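Local coordinates for protein CD8 alpha antigen (Sus scrofa, PDB 5EDX) that forms a homodimer of immunoglobulin V-type domains and probably acts as a T-cell co-receptor that binds MHC class I molecules, at residues C33-Q38 with F48-S53; V10-G15 with M108-P113; S1-S6 with C22-S27. One frame throughout, in Å; residues are numbered along the deposited sequence.

Interaction 1. Residues C33-Q38 with F48-S53; sequences CSWLYQ and FLMYLS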
loop_
_atom_site.group_PDB
_atom_site.type_symbol
_atom_site.label_atom_id
_atom_site.label_comp_id
_atom_site.label_asym_id
_atom_site.label_seq_id
_atom_site.Cartn_x
_atom_site.Cartn_y
_atom_site.Cartn_z
ATOM N N CYS A 33 9.644 6.920 -6.583
ATOM C CA CYS A 33 9.308 6.232 -5.356
ATOM C C CYS A 33 8.279 7.047 -4.582
ATOM O O CYS A 33 8.351 8.272 -4.543
ATOM C CB CYS A 33 10.571 6.047 -4.520
ATOM S SG CYS A 33 10.397 4.895 -3.154
ATOM N N SER A 34 7.306 6.365 -3.989
ATOM C CA SER A 34 6.318 7.034 -3.156
ATOM C C SER A 34 6.502 6.600 -1.714
ATOM O O SER A 34 6.649 5.415 -1.438
ATOM C CB SER A 34 4.906 6.682 -3.616
ATOM O OG SER A 34 4.659 7.194 -4.910
ATOM N N TRP A 35 6.501 7.560 -0.801
ATOM C CA TRP A 35 6.517 7.246 0.622
ATOM C C TRP A 35 5.087 7.051 1.119
ATOM O O TRP A 35 4.223 7.888 0.875
ATOM C CB TRP A 35 7.197 8.364 1.412
ATOM C CG TRP A 35 8.694 8.320 1.363
ATOM C CD1 TRP A 35 9.515 9.114 0.614
ATOM C CD2 TRP A 35 9.544 7.427 2.087
ATOM N NE1 TRP A 35 10.832 8.771 0.834
ATOM C CE2 TRP A 35 10.876 7.742 1.738
ATOM C CE3 TRP A 35 9.313 6.396 3.005
ATOM C CZ2 TRP A 35 11.964 7.061 2.274
ATOM C CZ3 TRP A 35 10.392 5.725 3.538
ATOM C CH2 TRP A 35 11.705 6.055 3.169
ATOM N N LEU A 36 4.863 5.939 1.811
ATOM C CA LEU A 36 3.568 5.600 2.387
ATOM C C LEU A 36 3.719 5.417 3.890
ATOM O O LEU A 36 4.813 5.183 4.394
ATOM C CB LEU A 36 3.027 4.309 1.773
ATOM C CG LEU A 36 2.933 4.275 0.246
ATOM C CD1 LEU A 36 2.451 2.899 -0.219
ATOM C CD2 LEU A 36 2.006 5.378 -0.260
ATOM N N TYR A 37 2.605 5.522 4.595
ATOM C CA TYR A 37 2.596 5.394 6.046
ATOM C C TYR A 37 1.401 4.551 6.465
ATOM O O TYR A 37 0.331 4.645 5.865
ATOM C CB TYR A 37 2.512 6.785 6.671
ATOM C CG TYR A 37 2.129 6.819 8.136
ATOM C CD1 TYR A 37 3.055 6.525 9.131
ATOM C CD2 TYR A 37 0.846 7.187 8.520
ATOM C CE1 TYR A 37 2.693 6.578 10.493
ATOM C CE2 TYR A 37 0.479 7.244 9.856
ATOM C CZ TYR A 37 1.405 6.943 10.837
ATOM O OH TYR A 37 1.023 7.006 12.163
ATOM N N GLN A 38 1.583 3.706 7.474
ATOM C CA GLN A 38 0.434 3.030 8.066
ATOM C C GLN A 38 0.430 3.242 9.570
ATOM O O GLN A 38 1.470 3.152 10.217
ATOM C CB GLN A 38 0.410 1.537 7.737
ATOM C CG GLN A 38 -0.895 0.870 8.179
ATOM C CD GLN A 38 -0.923 -0.628 7.934
ATOM O OE1 GLN A 38 0.056 -1.324 8.188
ATOM N NE2 GLN A 38 -2.061 -1.132 7.461
ATOM N N PHE A 48 -0.850 8.022 1.675
ATOM C CA PHE A 48 0.140 8.536 0.734
ATOM C C PHE A 48 0.790 9.789 1.319
ATOM O O PHE A 48 0.097 10.713 1.739
ATOM C CB PHE A 48 -0.535 8.855 -0.610
ATOM C CG PHE A 48 0.358 9.571 -1.602
ATOM C CD1 PHE A 48 1.271 8.866 -2.374
ATOM C CD2 PHE A 48 0.254 10.943 -1.780
ATOM C CE1 PHE A 48 2.083 9.526 -3.296
ATOM C CE2 PHE A 48 1.066 11.607 -2.699
ATOM C CZ PHE A 48 1.977 10.893 -3.454
ATOM N N LEU A 49 2.119 9.822 1.351
ATOM C CA LEU A 49 2.827 11.011 1.830
ATOM C C LEU A 49 3.372 11.860 0.681
ATOM O O LEU A 49 3.099 13.059 0.613
ATOM C CB LEU A 49 3.952 10.632 2.789
ATOM C CG LEU A 49 3.549 9.831 4.024
ATOM C CD1 LEU A 49 4.796 9.468 4.818
ATOM C CD2 LEU A 49 2.559 10.627 4.883
ATOM N N MET A 50 4.136 11.246 -0.218
ATOM C CA MET A 50 4.680 11.981 -1.362
ATOM C C MET A 50 5.222 11.068 -2.443
ATOM O O MET A 50 5.537 9.902 -2.198
ATOM C CB MET A 50 5.793 12.922 -0.908
ATOM C CG MET A 50 7.019 12.194 -0.400
ATOM S SD MET A 50 8.181 13.285 0.450
ATOM C CE MET A 50 7.271 13.691 1.945
ATOM N N TYR A 51 5.329 11.625 -3.643
ATOM C CA TYR A 51 5.892 10.940 -4.793
ATOM C C TYR A 51 7.171 11.687 -5.139
ATOM O O TYR A 51 7.179 12.919 -5.190
ATOM C CB TYR A 51 4.889 10.986 -5.945
ATOM C CG TYR A 51 5.428 10.583 -7.306
ATOM C CD1 TYR A 51 5.284 9.284 -7.777
ATOM C CD2 TYR A 51 6.042 11.516 -8.137
ATOM C CE1 TYR A 51 5.752 8.917 -9.025
ATOM C CE2 TYR A 51 6.519 11.156 -9.392
ATOM C CZ TYR A 51 6.371 9.855 -9.828
ATOM O OH TYR A 51 6.837 9.487 -11.074
ATOM N N LEU A 52 8.258 10.944 -5.339
ATOM C CA LEU A 52 9.555 11.539 -5.639
ATOM C C LEU A 52 10.124 10.983 -6.939
ATOM O O LEU A 52 10.115 9.777 -7.164
ATOM C CB LEU A 52 10.541 11.270 -4.504
ATOM C CG LEU A 52 10.148 11.812 -3.126
ATOM C CD1 LEU A 52 11.035 11.205 -2.050
ATOM C CD2 LEU A 52 10.222 13.340 -3.097
ATOM N N SER A 53 10.616 11.872 -7.791
ATOM C CA SER A 53 11.288 11.464 -9.023
ATOM C C SER A 53 12.174 12.610 -9.471
ATOM O O SER A 53 12.064 13.717 -8.952
ATOM C CB SER A 53 10.275 11.141 -10.121
ATOM O OG SER A 53 9.674 12.322 -10.635
#
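Trp35 and Met50 rise side by side from neighbouring antiparallel strands, pointing the same way into the core of the immunoglobulin domain. The indole turns an edge to its neighbours: its CD1 lies 3.7 Å from Leu52 CD1, which sits in the ring plane, and 4.1 Å from Met50 CG. Met50 takes the crowded position, CG between its backbone N and carbonyl carbon (chi1 67°), which keeps CG beside the ring edge. Farther out, SD makes an oblique Met-aromatic contact with the five-membered ring. A flexible thioether and a branched leucine suit this place because both can mould themselves to the rim of a large rigid ring.

The register slips by one residue here: Trp35 stands opposite both Leu49 and Met50, which makes a classic beta bulge. The bulge is bracketed by bonds from Trp35 N to Met50 O (2.9 Å) and from Leu49 N to Trp35 O. It also turns Leu49 toward the partner strand, where its CD1 meets Tyr37 CB at 4.0 Å.

The face bearing Ser34, Leu36, Phe48 and Tyr51 is built differently. Phe48 CG is anti to the backbone N (chi1 172°), and the ring lies with Met50 N above its centre. Ser34 OG fits between two ring edges, 3.8 Å from Phe48 CE1 and 3.6 Å from Tyr51 CD1; a small hydroxymethyl suits the gap. Leu36 CD2 approaches the Phe48 ring obliquely, 4.1 Å from Phe48 CD1. Leu36 also meets Phe104 of the second subunit, and Phe48 and Tyr51 meet its Ser100.

The chemistry thus divides by face: sulfur, indole and aliphatic groups close the domain interior, while aromatic rings around a small hydroxyl serve the dimer side, and four backbone hydrogen bonds join the strands between the two faces.

Interaction 2. Residues V10-G15 with M108-P113; sequences VQASLG and MSVFLP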
loop_
_atom_site.group_PDB
_atom_site.type_symbol
_atom_site.label_atom_id
_atom_site.label_comp_id
_atom_site.label_asym_id
_atom_site.label_seq_id
_atom_site.Cartn_x
_atom_site.Cartn_y
_atom_site.Cartn_z
ATOM N N VAL A 10 13.234 1.709 14.536
ATOM C CA VAL A 10 13.729 2.994 15.004
ATOM C C VAL A 10 12.985 3.443 16.259
ATOM O O VAL A 10 11.758 3.349 16.330
ATOM C CB VAL A 10 13.571 4.074 13.905
ATOM C CG1 VAL A 10 14.023 5.430 14.415
ATOM C CG2 VAL A 10 14.344 3.674 12.645
ATOM N N GLN A 11 13.734 3.915 17.253
ATOM C CA GLN A 11 13.141 4.539 18.430
ATOM C C GLN A 11 13.435 6.028 18.410
ATOM O O GLN A 11 14.577 6.439 18.199
ATOM C CB GLN A 11 13.697 3.934 19.718
ATOM C CG GLN A 11 13.322 2.487 19.964
ATOM C CD GLN A 11 13.746 2.016 21.343
ATOM O OE1 GLN A 11 13.383 2.618 22.357
ATOM N NE2 GLN A 11 14.523 0.938 21.390
ATOM N N ALA A 12 12.406 6.838 18.625
ATOM C CA ALA A 12 12.566 8.286 18.601
ATOM C C ALA A 12 11.789 8.917 19.740
ATOM O O ALA A 12 10.690 8.479 20.058
ATOM C CB ALA A 12 12.086 8.846 17.275
ATOM N N SER A 13 12.354 9.954 20.348
ATOM C CA SER A 13 11.645 10.678 21.398
ATOM C C SER A 13 10.955 11.892 20.792
ATOM O O SER A 13 11.280 12.302 19.672
ATOM C CB SER A 13 12.601 11.086 22.522
ATOM O OG SER A 13 13.681 11.848 22.018
ATOM N N LEU A 14 9.996 12.461 21.514
ATOM C CA LEU A 14 9.269 13.618 21.007
ATOM C C LEU A 14 10.227 14.744 20.624
ATOM O O LEU A 14 11.157 15.058 21.375
ATOM C CB LEU A 14 8.253 14.116 22.044
ATOM C CG LEU A 14 7.079 13.195 22.374
ATOM C CD1 LEU A 14 6.242 13.802 23.503
ATOM C CD2 LEU A 14 6.222 12.943 21.148
ATOM N N GLY A 15 10.006 15.330 19.449
ATOM C CA GLY A 15 10.789 16.469 19.001
ATOM C C GLY A 15 12.070 16.122 18.265
ATOM O O GLY A 15 12.738 17.004 17.727
ATOM N N MET A 108 9.602 0.309 7.861
ATOM C CA MET A 108 10.498 0.896 8.844
ATOM C C MET A 108 9.596 1.390 9.969
ATOM O O MET A 108 8.805 2.310 9.776
ATOM C CB MET A 108 11.299 2.041 8.225
ATOM C CG MET A 108 12.438 1.561 7.309
ATOM S SD MET A 108 12.937 2.714 6.009
ATOM C CE MET A 108 11.562 2.555 4.881
ATOM N N SER A 109 9.687 0.753 11.130
ATOM C CA SER A 109 8.843 1.137 12.252
ATOM C C SER A 109 9.521 2.241 13.044
ATOM O O SER A 109 10.727 2.198 13.291
ATOM C CB SER A 109 8.532 -0.063 13.153
ATOM O OG SER A 109 9.698 -0.524 13.807
ATOM N N VAL A 110 8.746 3.248 13.419
ATOM C CA VAL A 110 9.260 4.329 14.238
ATOM C C VAL A 110 8.313 4.518 15.417
ATOM O O VAL A 110 7.146 4.853 15.230
ATOM C CB VAL A 110 9.368 5.640 13.443
ATOM C CG1 VAL A 110 10.153 6.660 14.236
ATOM C CG2 VAL A 110 10.033 5.386 12.085
ATOM N N PHE A 111 8.813 4.276 16.625
ATOM C CA PHE A 111 7.984 4.349 17.828
ATOM C C PHE A 111 8.720 5.046 18.970
ATOM O O PHE A 111 9.949 5.032 19.030
ATOM C CB PHE A 111 7.554 2.942 18.280
ATOM C CG PHE A 111 6.451 2.344 17.448
ATOM C CD1 PHE A 111 5.125 2.569 17.771
ATOM C CD2 PHE A 111 6.741 1.573 16.330
ATOM C CE1 PHE A 111 4.102 2.033 17.009
ATOM C CE2 PHE A 111 5.725 1.033 15.562
ATOM C CZ PHE A 111 4.403 1.262 15.900
ATOM N N LEU A 112 7.951 5.674 19.854
ATOM C CA LEU A 112 8.463 6.220 21.103
ATOM C C LEU A 112 9.015 5.087 21.967
ATOM O O LEU A 112 8.577 3.937 21.855
ATOM C CB LEU A 112 7.321 6.907 21.856
ATOM C CG LEU A 112 7.115 8.424 21.980
ATOM C CD1 LEU A 112 7.825 9.240 20.921
ATOM C CD2 LEU A 112 5.615 8.757 22.023
ATOM N N PRO A 113 9.987 5.402 22.832
ATOM C CA PRO A 113 10.425 4.415 23.823
ATOM C C PRO A 113 9.267 4.096 24.761
ATOM O O PRO A 113 8.482 4.990 25.075
ATOM C CB PRO A 113 11.534 5.153 24.582
ATOM C CG PRO A 113 12.015 6.203 23.633
ATOM C CD PRO A 113 10.792 6.634 22.879
HETATM O O HOH W 1 10.382 0.720 16.168
#
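Val10 and Val110 pack side by side across a parallel pair of strands, their CG1 methyls 4.1 Å apart. In each valine CG1 is anti to the backbone N (chi1 177° in Val10), which brings matching branches together. Beta-branched residues suit such extended backbone and fill the space between strands without long, mobile ends. Ala12 continues this apolar side, its CB reaching Val110 CG1 at 4.2 Å. Backbone bonds alternate in the parallel manner: Val10 N donates to Ser109 O (2.8 Å), Phe111 N to Val10 O, and Ala12 N to Phe111 O. In the last of these the donor stands well above the carbonyl plane, where regular pairing ends.

Beyond it packing is close but less regular. Pro113 CD lies 3.4 Å from Ala12 O. This carbonyl is buried with no conventional polar partner, and a CA-H...O contact from Leu112 is a modest substitute. The placement of Leu112 CD1, which is modelled very near the same oxygen, is doubtful.

The solvent-facing parts are looser. Gln11, exposed, extends beyond CG until OE1 rests 3.8 Å from Pro113 CB. A water donates to Val10 O, and in one of the two conformers of Ser109 it is also hydrogen-bonded to OG.

The short strand 9-11 thus forms one edge of the sheet that continues through 101-111 to 90-98, the parallel edge pairing of V-set domains. Val10 and Ala12 reach across to Val18 of strand 18-24, while Val110 packs on Tyr92 and Phe84.

Interaction 3. Residues S1-S6 with C22-S27; sequences SLFRTS and CEVMHS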
loop_
_atom_site.group_PDB
_atom_site.type_symbol
_atom_site.label_atom_id
_atom_site.label_comp_id
_atom_site.label_asym_id
_atom_site.label_seq_id
_atom_site.Cartn_x
_atom_site.Cartn_y
_atom_site.Cartn_z
ATOM N N SER A 1 16.762 -8.164 -3.492
ATOM C CA SER A 1 15.568 -7.377 -3.213
ATOM C C SER A 1 15.544 -6.100 -4.047
ATOM O O SER A 1 16.590 -5.549 -4.388
ATOM C CB SER A 1 15.499 -7.022 -1.723
ATOM O OG SER A 1 16.639 -6.271 -1.329
ATOM N N LEU A 2 14.344 -5.631 -4.366
ATOM C CA LEU A 2 14.178 -4.400 -5.127
ATOM C C LEU A 2 14.605 -3.172 -4.320
ATOM O O LEU A 2 15.201 -2.234 -4.862
ATOM C CB LEU A 2 12.722 -4.256 -5.562
ATOM C CG LEU A 2 12.363 -2.962 -6.292
ATOM C CD1 LEU A 2 13.101 -2.865 -7.618
ATOM C CD2 LEU A 2 10.870 -2.867 -6.502
ATOM N N PHE A 3 14.284 -3.184 -3.028
ATOM C CA PHE A 3 14.609 -2.079 -2.127
ATOM C C PHE A 3 15.668 -2.474 -1.114
ATOM O O PHE A 3 15.736 -3.626 -0.682
ATOM C CB PHE A 3 13.383 -1.670 -1.309
ATOM C CG PHE A 3 12.285 -1.038 -2.100
ATOM C CD1 PHE A 3 11.178 -1.778 -2.469
ATOM C CD2 PHE A 3 12.333 0.305 -2.426
ATOM C CE1 PHE A 3 10.143 -1.190 -3.178
ATOM C CE2 PHE A 3 11.304 0.897 -3.129
ATOM C CZ PHE A 3 10.212 0.147 -3.509
ATOM N N ARG A 4 16.472 -1.498 -0.711
ATOM C CA ARG A 4 17.288 -1.616 0.491
ATOM C C ARG A 4 16.982 -0.420 1.387
ATOM O O ARG A 4 17.062 0.727 0.950
ATOM C CB ARG A 4 18.778 -1.651 0.138
ATOM C CG ARG A 4 19.226 -2.978 -0.462
ATOM C CD ARG A 4 20.692 -2.952 -0.857
ATOM N NE ARG A 4 21.581 -2.566 0.235
ATOM C CZ ARG A 4 21.950 -3.372 1.227
ATOM N NH1 ARG A 4 22.776 -2.926 2.164
ATOM N NH2 ARG A 4 21.493 -4.617 1.290
ATOM N N THR A 5 16.629 -0.679 2.639
ATOM C CA THR A 5 16.220 0.413 3.515
ATOM C C THR A 5 17.218 0.642 4.640
ATOM O O THR A 5 18.120 -0.169 4.858
ATOM C CB THR A 5 14.829 0.156 4.117
ATOM O OG1 THR A 5 14.895 -0.936 5.043
ATOM C CG2 THR A 5 13.828 -0.179 3.023
ATOM N N SER A 6 17.061 1.759 5.346
ATOM C CA SER A 6 17.829 1.995 6.561
ATOM C C SER A 6 17.247 1.075 7.632
ATOM O O SER A 6 16.212 0.449 7.404
ATOM C CB SER A 6 17.739 3.467 6.961
ATOM O OG SER A 6 16.413 3.936 6.841
ATOM N N CYS A 22 15.144 4.673 1.639
ATOM C CA CYS A 22 14.956 3.500 0.793
ATOM C C CYS A 22 15.708 3.706 -0.512
ATOM O O CYS A 22 15.537 4.719 -1.179
ATOM C CB CYS A 22 13.471 3.165 0.556
ATOM S SG CYS A 22 12.499 4.308 -0.464
ATOM N N GLU A 23 16.567 2.751 -0.840
ATOM C CA GLU A 23 17.299 2.772 -2.098
ATOM C C GLU A 23 16.593 1.839 -3.062
ATOM O O GLU A 23 16.301 0.695 -2.727
ATOM C CB GLU A 23 18.759 2.332 -1.899
ATOM C CG GLU A 23 19.584 2.356 -3.194
ATOM C CD GLU A 23 21.023 1.875 -3.017
ATOM O OE1 GLU A 23 21.800 1.970 -3.990
ATOM O OE2 GLU A 23 21.383 1.398 -1.923
ATOM N N VAL A 24 16.286 2.339 -4.252
ATOM C CA VAL A 24 15.753 1.492 -5.304
ATOM C C VAL A 24 16.931 1.054 -6.160
ATOM O O VAL A 24 17.531 1.871 -6.858
ATOM C CB VAL A 24 14.729 2.238 -6.170
ATOM C CG1 VAL A 24 14.269 1.357 -7.335
ATOM C CG2 VAL A 24 13.547 2.680 -5.320
ATOM N N MET A 25 17.277 -0.227 -6.079
ATOM C CA MET A 25 18.444 -0.768 -6.775
ATOM C C MET A 25 18.159 -0.930 -8.262
ATOM O O MET A 25 16.999 -1.016 -8.660
ATOM C CB MET A 25 18.817 -2.129 -6.182
ATOM C CG MET A 25 18.588 -2.232 -4.665
ATOM S SD MET A 25 19.584 -1.039 -3.779
ATOM C CE MET A 25 21.214 -1.451 -4.414
ATOM N N HIS A 26 19.218 -0.978 -9.070
ATOM C CA HIS A 26 19.087 -1.256 -10.501
ATOM C C HIS A 26 18.160 -0.235 -11.156
ATOM O O HIS A 26 17.174 -0.587 -11.807
ATOM C CB HIS A 26 18.582 -2.685 -10.716
ATOM C CG HIS A 26 18.675 -3.151 -12.136
ATOM N ND1 HIS A 26 17.563 -3.366 -12.925
ATOM C CD2 HIS A 26 19.746 -3.449 -12.908
ATOM C CE1 HIS A 26 17.948 -3.772 -14.122
ATOM N NE2 HIS A 26 19.268 -3.828 -14.141
ATOM N N SER A 27 18.512 1.036 -10.995
ATOM C CA SER A 27 17.626 2.148 -11.322
ATOM C C SER A 27 17.943 2.787 -12.669
ATOM O O SER A 27 18.933 2.447 -13.322
ATOM C CB SER A 27 17.748 3.218 -10.235
ATOM O OG SER A 27 19.105 3.636 -10.121
HETATM O O HOH W 2 16.159 -3.156 -7.384
HETATM O O HOH W 3 22.976 -0.254 -0.570
#
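Leu2 O is gripped by two donors, Met25 N at 3.1 Å and a water at 2.9 Å. The same water donates to Met25 O, tying the N-terminal end of the chain to the point where strand 18-24 ends. Further along, Arg4 and Glu23 form a hydrogen-bonded antiparallel pair. Glu23 N reaches Arg4 O at 2.7 Å, almost straight at 176°, and Arg4 N returns a bond to Glu23 O.

Their side chains lie on the outer face. Arg4 NE and Glu23 OE2 are 4.5 Å apart, beyond a salt bridge, and a second water joins them, accepting from NE and donating to OE2. Asp75 lies close to the other carboxylate oxygen, and the charge of Arg4 may ease the repulsion. Long charged chains suit this solvent side, and the aliphatic part of Arg4 serves as well: its CD lies 3.7 Å from Met25 SD, the bent methionine crossing it.

The inner face is mainly apolar. With CG beside the backbone N (chi1 -68°), Phe3 runs alongside Val24, CE2 3.6 Å from Val24 CG2. Cys22 SG makes an oblique sulfur-aromatic contact with the ring, while its CB meets Thr5 CG2.

Strand 3-5 is thus one edge of the sheet running through 18-24 and 76-81. Phe3 crosses the sandwich to Cys94 and Phe96 of strand 90-98, next to the Cys22-Cys94 disulfide that pins the two sheets, and Val24 rests on Phe77.

The three contacts surround one immunoglobulin core. Interactions 1 and 2 belong to the same sheet, their centres about 19 Å apart, whereas interaction 3 lies in the opposing sheet. Trp35 connects all three: its CZ3 meets Met108 CE of interaction 2 at 3.6 Å, and its CZ2 lies 3.9 Å from Cys22 SG of interaction 3. Cys33 SG also packs 3.5 Å from Cys22 SG, although that sulfur is disulfide-bonded to Cys94. Met108 SD meets Thr5 CB at 3.7 Å, joining interactions 2 and 3, whose segments alternate along the chain. Of the three, interaction 1 alone touches the second subunit, linking core to homodimer.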